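Local coordinates for protein Aac(6')-ib (Escherichia coli, PDB 2BUE) that probably catalyses transfer of the acetyl group of acetyl-CoA to the 6'-amino group of aminoglycoside antibiotics, so conferring resistance to them, at residues I152-S157 / R165-A170; G104-E109 / A185-Q190. The protein carries 2 engineered substitutions. All blocks are in the same frame, centred on the assembly; numbering follows the deposited sequence. Where two conformers were deposited one is given.

Contact 1 (I152-S157 / R165-A170); sequences IQTDPS and RCYEKA. With COA (coenzyme A), chain B.
The methyl of Thr154 sits squarely over the ring of Tyr167: CG2 is 3.4 Å from the ring centroid and only 7° off the normal, a CH-pi contact. With OG1 anti to the backbone N (chi1 -167°), Thr154 lays CG2 on the ring face and carries OG1 toward the phenol end, 3.1 Å from Tyr167 OH. Each oxygen has a hydrogen-bond partner outside the pair: OG1 the carbonyl of Ile117, OH the side-chain amide of Gln119, so neither is left wanting in this buried spot. Pro156 adds a looser apolar touch, CG to Tyr167 CD2 at 4.1 Å, coming in obliquely. The proline CA also borders coenzyme A, 3.8 Å from S1P, and the same thiol sulfur lies at the edge of the Tyr167 ring.

Residues flanking Tyr167 in the helix, Arg165 and Lys169, hold the cofactor's other end. Lys169 NZ bonds to O8A of the 3'-phosphate at 2.7 Å, and Arg165 NE reaches O7A at 3.2 Å along an almost straight N-H (172°).

This is the GNAT acetyl-CoA site: strand 151-154 lies between strands 114-121 and 183-191, and helix 161-169 packs on the sheet through Tyr167, which touches Ile117 and Met188 and meets Phe172 edge-to-face.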
loop_
_atom_site.group_PDB
_atom_site.type_symbol
_atom_site.label_atom_id
_atom_site.label_comp_id
_atom_site.label_asym_id
_atom_site.label_seq_id
_atom_site.Cartn_x
_atom_site.Cartn_y
_atom_site.Cartn_z
ATOM N N ILE A 152 -8.634 -3.993 6.953
ATOM C CA ILE A 152 -7.456 -3.701 6.138
ATOM C C ILE A 152 -6.234 -3.948 6.994
ATOM O O ILE A 152 -6.253 -3.689 8.196
ATOM C CB ILE A 152 -7.480 -2.279 5.570
ATOM C CG1 ILE A 152 -8.823 -2.028 4.857
ATOM C CG2 ILE A 152 -6.306 -2.054 4.609
ATOM C CD1 ILE A 152 -9.082 -0.577 4.561
ATOM N N GLN A 153 -5.199 -4.508 6.363
ATOM C CA GLN A 153 -3.925 -4.765 7.057
ATOM C C GLN A 153 -2.798 -4.059 6.340
ATOM O O GLN A 153 -2.895 -3.719 5.136
ATOM C CB GLN A 153 -3.615 -6.266 7.139
ATOM C CG GLN A 153 -3.320 -6.868 5.745
ATOM C CD GLN A 153 -2.982 -8.350 5.794
ATOM O OE1 GLN A 153 -3.589 -9.129 6.545
ATOM N NE2 GLN A 153 -2.040 -8.755 4.953
ATOM N N THR A 154 -1.705 -3.840 7.063
ATOM C CA THR A 154 -0.454 -3.446 6.405
ATOM C C THR A 154 0.706 -4.012 7.238
ATOM O O THR A 154 0.483 -4.417 8.376
ATOM C CB THR A 154 -0.339 -1.931 6.201
ATOM O OG1 THR A 154 0.746 -1.641 5.286
ATOM C CG2 THR A 154 -0.161 -1.213 7.527
ATOM N N ASP A 155 1.899 -4.034 6.655
ATOM C CA ASP A 155 3.006 -4.808 7.227
ATOM C C ASP A 155 4.364 -4.100 7.051
ATOM O O ASP A 155 5.290 -4.683 6.466
ATOM C CB ASP A 155 3.023 -6.231 6.650
ATOM C CG ASP A 155 3.404 -6.269 5.153
ATOM O OD1 ASP A 155 3.151 -5.264 4.446
ATOM O OD2 ASP A 155 3.996 -7.284 4.722
ATOM N N PRO A 156 4.484 -2.859 7.568
ATOM C CA PRO A 156 5.748 -2.138 7.425
ATOM C C PRO A 156 6.898 -2.883 8.105
ATOM O O PRO A 156 6.686 -3.621 9.060
ATOM C CB PRO A 156 5.493 -0.805 8.145
ATOM C CG PRO A 156 4.347 -1.120 9.149
ATOM C CD PRO A 156 3.486 -2.102 8.354
ATOM N N SER A 157 8.107 -2.686 7.582
ATOM C CA SER A 157 9.309 -3.134 8.267
ATOM C C SER A 157 9.376 -2.525 9.677
ATOM O O SER A 157 9.056 -1.345 9.856
ATOM C CB SER A 157 10.519 -2.617 7.497
ATOM O OG SER A 157 11.686 -2.692 8.302
ATOM N N ARG A 165 4.186 5.258 11.853
ATOM C CA ARG A 165 3.468 6.425 12.353
ATOM C C ARG A 165 2.403 6.922 11.373
ATOM O O ARG A 165 1.291 7.243 11.785
ATOM C CB ARG A 165 4.435 7.555 12.718
ATOM C CG ARG A 165 3.725 8.793 13.259
ATOM C CD ARG A 165 3.271 8.621 14.716
ATOM N NE ARG A 165 2.216 9.574 15.075
ATOM C CZ ARG A 165 1.015 9.227 15.541
ATOM N NH1 ARG A 165 0.712 7.947 15.731
ATOM N NH2 ARG A 165 0.115 10.162 15.839
ATOM N N CYS A 166 2.738 6.965 10.085
ATOM C CA CYS A 166 1.755 7.362 9.064
ATOM C C CYS A 166 0.514 6.451 9.161
ATOM O O CYS A 166 -0.626 6.933 9.203
ATOM C CB CYS A 166 2.385 7.269 7.680
ATOM S SG CYS A 166 1.218 7.447 6.317
ATOM N N TYR A 167 0.751 5.138 9.228
ATOM C CA TYR A 167 -0.357 4.189 9.304
ATOM C C TYR A 167 -1.217 4.394 10.556
ATOM O O TYR A 167 -2.446 4.342 10.490
ATOM C CB TYR A 167 0.140 2.744 9.218
ATOM C CG TYR A 167 0.547 2.315 7.819
ATOM C CD1 TYR A 167 -0.373 2.429 6.747
ATOM C CD2 TYR A 167 1.791 1.697 7.584
ATOM C CE1 TYR A 167 -0.049 1.994 5.442
ATOM C CE2 TYR A 167 2.143 1.281 6.273
ATOM C CZ TYR A 167 1.199 1.438 5.208
ATOM O OH TYR A 167 1.452 1.046 3.890
ATOM N N GLU A 168 -0.558 4.636 11.688
ATOM C CA GLU A 168 -1.277 4.959 12.937
ATOM C C GLU A 168 -2.142 6.207 12.778
ATOM O O GLU A 168 -3.305 6.207 13.187
ATOM C CB GLU A 168 -0.282 5.135 14.089
ATOM C CG GLU A 168 0.331 3.821 14.547
ATOM C CD GLU A 168 1.193 4.005 15.782
ATOM O OE1 GLU A 168 1.776 5.110 15.924
ATOM O OE2 GLU A 168 1.285 3.051 16.589
ATOM N N LYS A 169 -1.580 7.256 12.177
ATOM C CA LYS A 169 -2.326 8.502 11.937
ATOM C C LYS A 169 -3.546 8.261 11.037
ATOM O O LYS A 169 -4.589 8.914 11.181
ATOM C CB LYS A 169 -1.420 9.568 11.330
ATOM C CG LYS A 169 -0.376 10.077 12.310
ATOM C CD LYS A 169 0.106 11.451 11.937
ATOM C CE LYS A 169 0.917 11.412 10.698
ATOM N NZ LYS A 169 1.076 12.775 10.103
ATOM N N ALA A 170 -3.420 7.295 10.132
ATOM C CA ALA A 170 -4.535 6.915 9.254
ATOM C C ALA A 170 -5.513 5.880 9.843
ATOM O O ALA A 170 -6.396 5.382 9.115
ATOM C CB ALA A 170 -3.993 6.420 7.911
HETATM N N1A COA B . 11.048 8.345 12.076
HETATM C C2A COA B . 9.961 8.230 12.838
HETATM N N3A COA B . 8.889 8.979 12.625
HETATM C C4A COA B . 8.892 9.878 11.625
HETATM C C5A COA B . 10.003 10.029 10.813
HETATM C C6A COA B . 11.109 9.229 11.057
HETATM N N6A COA B . 12.196 9.352 10.286
HETATM N N7A COA B . 9.742 10.976 9.914
HETATM C C8A COA B . 8.508 11.416 10.149
HETATM N N9A COA B . 7.999 10.752 11.193
HETATM C C1B COA B . 6.663 10.916 11.753
HETATM C C2B COA B . 6.196 12.294 11.331
HETATM O O2B COA B . 6.520 13.217 12.375
HETATM C C3B COA B . 4.696 12.070 11.159
HETATM O O3B COA B . 4.081 11.978 12.448
HETATM P P3B COA B . 3.486 13.276 13.172
HETATM O O7A COA B . 2.672 12.676 14.437
HETATM O O8A COA B . 2.398 13.907 12.170
HETATM O O9A COA B . 4.556 14.235 13.564
HETATM C C4B COA B . 4.645 10.668 10.533
HETATM O O4B COA B . 5.851 9.984 10.969
HETATM C C5B COA B . 4.486 10.509 9.019
HETATM O O5B COA B . 3.213 10.974 8.552
HETATM P P1A COA B . 3.146 11.645 7.069
HETATM O O1A COA B . 1.728 11.610 6.553
HETATM O O2A COA B . 3.872 12.938 6.988
HETATM O O3A COA B . 3.982 10.554 6.263
HETATM P P2A COA B . 4.489 10.762 4.726
HETATM O O4A COA B . 3.654 11.789 4.076
HETATM O O5A COA B . 5.979 10.854 4.673
HETATM O O6A COA B . 4.068 9.313 4.133
HETATM C CBP COA B . 5.156 7.219 3.547
HETATM C CCP COA B . 4.579 8.073 4.695
HETATM C CDP COA B . 5.735 5.924 4.164
HETATM C CEP COA B . 4.007 6.878 2.561
HETATM C CAP COA B . 6.279 8.027 2.814
HETATM O OAP COA B . 7.195 8.600 3.771
HETATM C C9P COA B . 7.031 7.192 1.754
HETATM O O9P COA B . 6.474 6.902 0.693
HETATM N N8P COA B . 8.294 6.831 2.075
HETATM C C7P COA B . 9.158 6.032 1.177
HETATM C C6P COA B . 8.495 4.676 0.819
HETATM C C5P COA B . 7.928 3.904 2.037
HETATM O O5P COA B . 8.508 3.895 3.126
HETATM N N4P COA B . 6.782 3.239 1.816
HETATM C C3P COA B . 6.118 2.489 2.903
HETATM C C2P COA B . 6.620 1.053 3.038
HETATM S S1P COA B . 5.663 0.091 4.296
#

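Contact 2 (G104-E109 / A185-Q190); sequences GWWEEE and AVYMVQ. Engineered in segment 104-109: Trp105 (natural residue Arg). With RIO (ribostamycin), chain C.
An aromatic contact near the surface, Trp106 against Tyr187, joins the loop between strands 88-97 and 114-121 to strand 183-191. The two rings are inclined, planes at 42° and centroids 5.7 Å apart, and meet where Trp106 CZ3 comes within 3.8 Å of Tyr187 CE1. Tyr187 gets there by putting its CG anti to the backbone N (chi1 -169°), which carries the ring out from the strand to the indole. A water completes the join, donating one bond to Glu109 OE1 at 2.6 Å and the other to Tyr187 OH at 2.9 Å; Gln153 is the second partner of the phenol oxygen, and the other carboxylate oxygen of Glu109 takes the backbone N-H of Asp111. In the GNAT sheet strand 183-191 runs between strands 151-154 and 173-180, and the 104-109 loop lies beside the aminoglycoside site. A type I turn from Trp106 to Glu109, closed by a bond from Glu109 N to Trp106 O, brings the indole and the carboxylate to the same tyrosine.

Away from Tyr187, the indole of Trp106 points NE1 at ribostamycin, 3.0 Å from N1, which lies in the ring plane. The engineered Trp105 lays one face against the 2-deoxystreptamine ring of ribostamycin, CE3 to C6 at 3.5 Å, while Trp106 also packs against the ring of Tyr96.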
loop_
_atom_site.group_PDB
_atom_site.type_symbol
_atom_site.label_atom_id
_atom_site.label_comp_id
_atom_site.label_asym_id
_atom_site.label_seq_id
_atom_site.Cartn_x
_atom_site.Cartn_y
_atom_site.Cartn_z
ATOM N N GLY A 104 3.903 -18.313 0.948
ATOM C CA GLY A 104 4.591 -17.759 2.097
ATOM C C GLY A 104 3.888 -16.557 2.695
ATOM O O GLY A 104 4.179 -16.183 3.829
ATOM N N TRP A 105 2.996 -15.928 1.915
ATOM C CA TRP A 105 2.313 -14.711 2.362
ATOM C C TRP A 105 0.955 -15.013 2.997
ATOM O O TRP A 105 0.121 -15.701 2.389
ATOM C CB TRP A 105 2.120 -13.740 1.192
ATOM C CG TRP A 105 3.380 -13.097 0.734
ATOM C CD1 TRP A 105 4.142 -13.444 -0.357
ATOM C CD2 TRP A 105 4.012 -11.965 1.328
ATOM N NE1 TRP A 105 5.222 -12.586 -0.470
ATOM C CE2 TRP A 105 5.188 -11.690 0.573
ATOM C CE3 TRP A 105 3.731 -11.185 2.463
ATOM C CZ2 TRP A 105 6.070 -10.635 0.900
ATOM C CZ3 TRP A 105 4.594 -10.132 2.784
ATOM C CH2 TRP A 105 5.753 -9.868 2.009
ATOM N N TRP A 106 0.751 -14.495 4.213
ATOM C CA TRP A 106 -0.542 -14.538 4.918
ATOM C C TRP A 106 -1.121 -15.943 4.985
ATOM O O TRP A 106 -2.319 -16.138 4.793
ATOM C CB TRP A 106 -1.544 -13.495 4.322
ATOM C CG TRP A 106 -0.788 -12.221 4.079
ATOM C CD1 TRP A 106 -0.566 -11.605 2.880
ATOM C CD2 TRP A 106 -0.040 -11.479 5.057
ATOM N NE1 TRP A 106 0.252 -10.510 3.046
ATOM C CE2 TRP A 106 0.594 -10.405 4.370
ATOM C CE3 TRP A 106 0.135 -11.599 6.444
ATOM C CZ2 TRP A 106 1.416 -9.473 5.024
ATOM C CZ3 TRP A 106 0.974 -10.671 7.105
ATOM C CH2 TRP A 106 1.584 -9.609 6.391
ATOM N N GLU A 107 -0.266 -16.913 5.306
ATOM C CA GLU A 107 -0.669 -18.328 5.294
ATOM C C GLU A 107 -1.636 -18.735 6.414
ATOM O O GLU A 107 -2.271 -19.807 6.340
ATOM C CB GLU A 107 0.568 -19.233 5.288
ATOM C CG GLU A 107 1.382 -19.134 4.004
ATOM C CD GLU A 107 2.524 -20.124 3.948
ATOM O OE1 GLU A 107 3.024 -20.522 5.021
ATOM O OE2 GLU A 107 2.923 -20.488 2.822
ATOM N N GLU A 108 -1.751 -17.901 7.447
ATOM C CA GLU A 108 -2.734 -18.139 8.537
ATOM C C GLU A 108 -4.068 -17.446 8.297
ATOM O O GLU A 108 -5.015 -17.625 9.079
ATOM C CB GLU A 108 -2.212 -17.697 9.914
ATOM C CG GLU A 108 -0.780 -18.122 10.264
ATOM C CD GLU A 108 -0.444 -19.545 9.865
ATOM O OE1 GLU A 108 -1.237 -20.474 10.165
ATOM O OE2 GLU A 108 0.640 -19.739 9.253
ATOM N N GLU A 109 -4.142 -16.628 7.242
ATOM C CA GLU A 109 -5.393 -15.919 6.977
ATOM C C GLU A 109 -6.519 -16.902 6.607
ATOM O O GLU A 109 -6.270 -17.923 5.949
ATOM C CB GLU A 109 -5.212 -14.865 5.882
ATOM C CG GLU A 109 -6.461 -13.990 5.669
ATOM C CD GLU A 109 -6.898 -13.267 6.933
ATOM O OE1 GLU A 109 -6.233 -12.279 7.293
ATOM O OE2 GLU A 109 -7.922 -13.656 7.541
ATOM N N ALA A 185 7.768 -8.328 10.170
ATOM C CA ALA A 185 7.040 -7.116 9.879
ATOM C C ALA A 185 6.152 -6.769 11.055
ATOM O O ALA A 185 5.779 -7.645 11.844
ATOM C CB ALA A 185 6.175 -7.290 8.604
ATOM N N VAL A 186 5.829 -5.487 11.167
ATOM C CA VAL A 186 4.890 -5.047 12.193
ATOM C C VAL A 186 3.495 -5.143 11.573
ATOM O O VAL A 186 3.154 -4.341 10.710
ATOM C CB VAL A 186 5.201 -3.631 12.684
ATOM C CG1 VAL A 186 4.165 -3.169 13.712
ATOM C CG2 VAL A 186 6.626 -3.604 13.304
ATOM N N TYR A 187 2.720 -6.133 12.019
ATOM C CA TYR A 187 1.373 -6.342 11.487
ATOM C C TYR A 187 0.442 -5.278 12.079
ATOM O O TYR A 187 0.333 -5.127 13.304
ATOM C CB TYR A 187 0.897 -7.728 11.870
ATOM C CG TYR A 187 -0.355 -8.103 11.150
ATOM C CD1 TYR A 187 -0.371 -8.223 9.744
ATOM C CD2 TYR A 187 -1.526 -8.339 11.860
ATOM C CE1 TYR A 187 -1.554 -8.590 9.064
ATOM C CE2 TYR A 187 -2.722 -8.692 11.190
ATOM C CZ TYR A 187 -2.724 -8.796 9.803
ATOM O OH TYR A 187 -3.910 -9.109 9.174
ATOM N N MET A 188 -0.226 -4.529 11.199
ATOM C CA MET A 188 -1.122 -3.449 11.620
ATOM C C MET A 188 -2.476 -3.628 10.950
ATOM O O MET A 188 -2.535 -4.019 9.794
ATOM C CB MET A 188 -0.546 -2.095 11.199
ATOM C CG MET A 188 0.857 -1.842 11.813
ATOM S SD MET A 188 1.497 -0.226 11.379
ATOM C CE MET A 188 0.461 0.876 12.325
ATOM N N VAL A 189 -3.545 -3.295 11.662
ATOM C CA VAL A 189 -4.892 -3.485 11.104
ATOM C C VAL A 189 -5.826 -2.324 11.426
ATOM O O VAL A 189 -5.641 -1.580 12.409
ATOM C CB VAL A 189 -5.541 -4.843 11.558
ATOM C CG1 VAL A 189 -4.665 -6.051 11.245
ATOM C CG2 VAL A 189 -5.964 -4.808 13.030
ATOM N N GLN A 190 -6.860 -2.199 10.594
ATOM C CA GLN A 190 -7.972 -1.289 10.819
ATOM C C GLN A 190 -9.241 -2.053 10.410
ATOM O O GLN A 190 -9.381 -2.428 9.255
ATOM C CB GLN A 190 -7.805 -0.044 9.955
ATOM C CG GLN A 190 -8.826 1.016 10.247
ATOM C CD GLN A 190 -8.573 2.336 9.550
ATOM O OE1 GLN A 190 -7.506 2.586 8.925
ATOM N NE2 GLN A 190 -9.541 3.225 9.682
HETATM O O1 RIO C . 5.250 -4.706 -5.043
HETATM C C1 RIO C . 4.523 -5.484 -6.004
HETATM C C2 RIO C . 5.030 -6.930 -5.942
HETATM O O2 RIO C . 5.500 -7.276 -4.622
HETATM C C3 RIO C . 4.428 -7.869 -3.872
HETATM O O3 RIO C . 3.939 -6.952 -2.871
HETATM C C4 RIO C . 3.940 -7.512 -1.499
HETATM C C5 RIO C . 2.633 -8.300 -1.195
HETATM O O4 RIO C . 2.513 -9.415 -2.062
HETATM C C6 RIO C . 2.510 -8.768 0.266
HETATM N N1 RIO C . 1.150 -9.345 0.474
HETATM C C7 RIO C . 2.707 -7.569 1.233
HETATM C C8 RIO C . 4.066 -6.886 0.969
HETATM N N2 RIO C . 4.250 -5.796 1.968
HETATM C C9 RIO C . 4.137 -6.336 -0.498
HETATM O O5 RIO C . 5.503 -5.854 -0.656
HETATM C C10 RIO C . 5.599 -4.631 -1.387
HETATM O O6 RIO C . 5.423 -3.521 -0.541
HETATM C C11 RIO C . 6.497 -3.277 0.436
HETATM C C12 RIO C . 6.157 -1.929 1.117
HETATM N N3 RIO C . 5.090 -2.110 2.114
HETATM C C13 RIO C . 7.890 -3.209 -0.261
HETATM O O7 RIO C . 8.900 -3.138 0.772
HETATM C C14 RIO C . 8.104 -4.464 -1.142
HETATM O O8 RIO C . 9.405 -4.468 -1.798
HETATM C C15 RIO C . 6.956 -4.623 -2.152
HETATM N N4 RIO C . 7.092 -5.834 -2.961
HETATM C C16 RIO C . 3.358 -8.279 -4.917
HETATM O O9 RIO C . 3.232 -9.690 -4.839
HETATM C C17 RIO C . 4.013 -7.997 -6.281
HETATM O O10 RIO C . 4.741 -9.192 -6.677
HETATM O O HOH W 1 -5.931 -11.169 9.649
#

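In sequence, contact 1 falls within the span between the two segments of contact 2, and the two, centred 12 Å apart, share the sheet through the neighbouring strands 151-154 and 183-191. Thr154 N bonds to Met188 O at 2.9 Å, pairing the strands, and a short side-chain link, Gln153 OE1 to Tyr187 OH at 2.6 Å, ties them again. The amide of Gln153 also packs on the indole, NE2 lying 3.2 Å from Trp106 CE2. Between them they border both ligands: contact 1 receives the thiol end of coenzyme A, contact 2 flanks ribostamycin, and Asp155, which follows Thr154, bonds to the N2 amine of the aminoglycoside and touches Trp105 and Trp106.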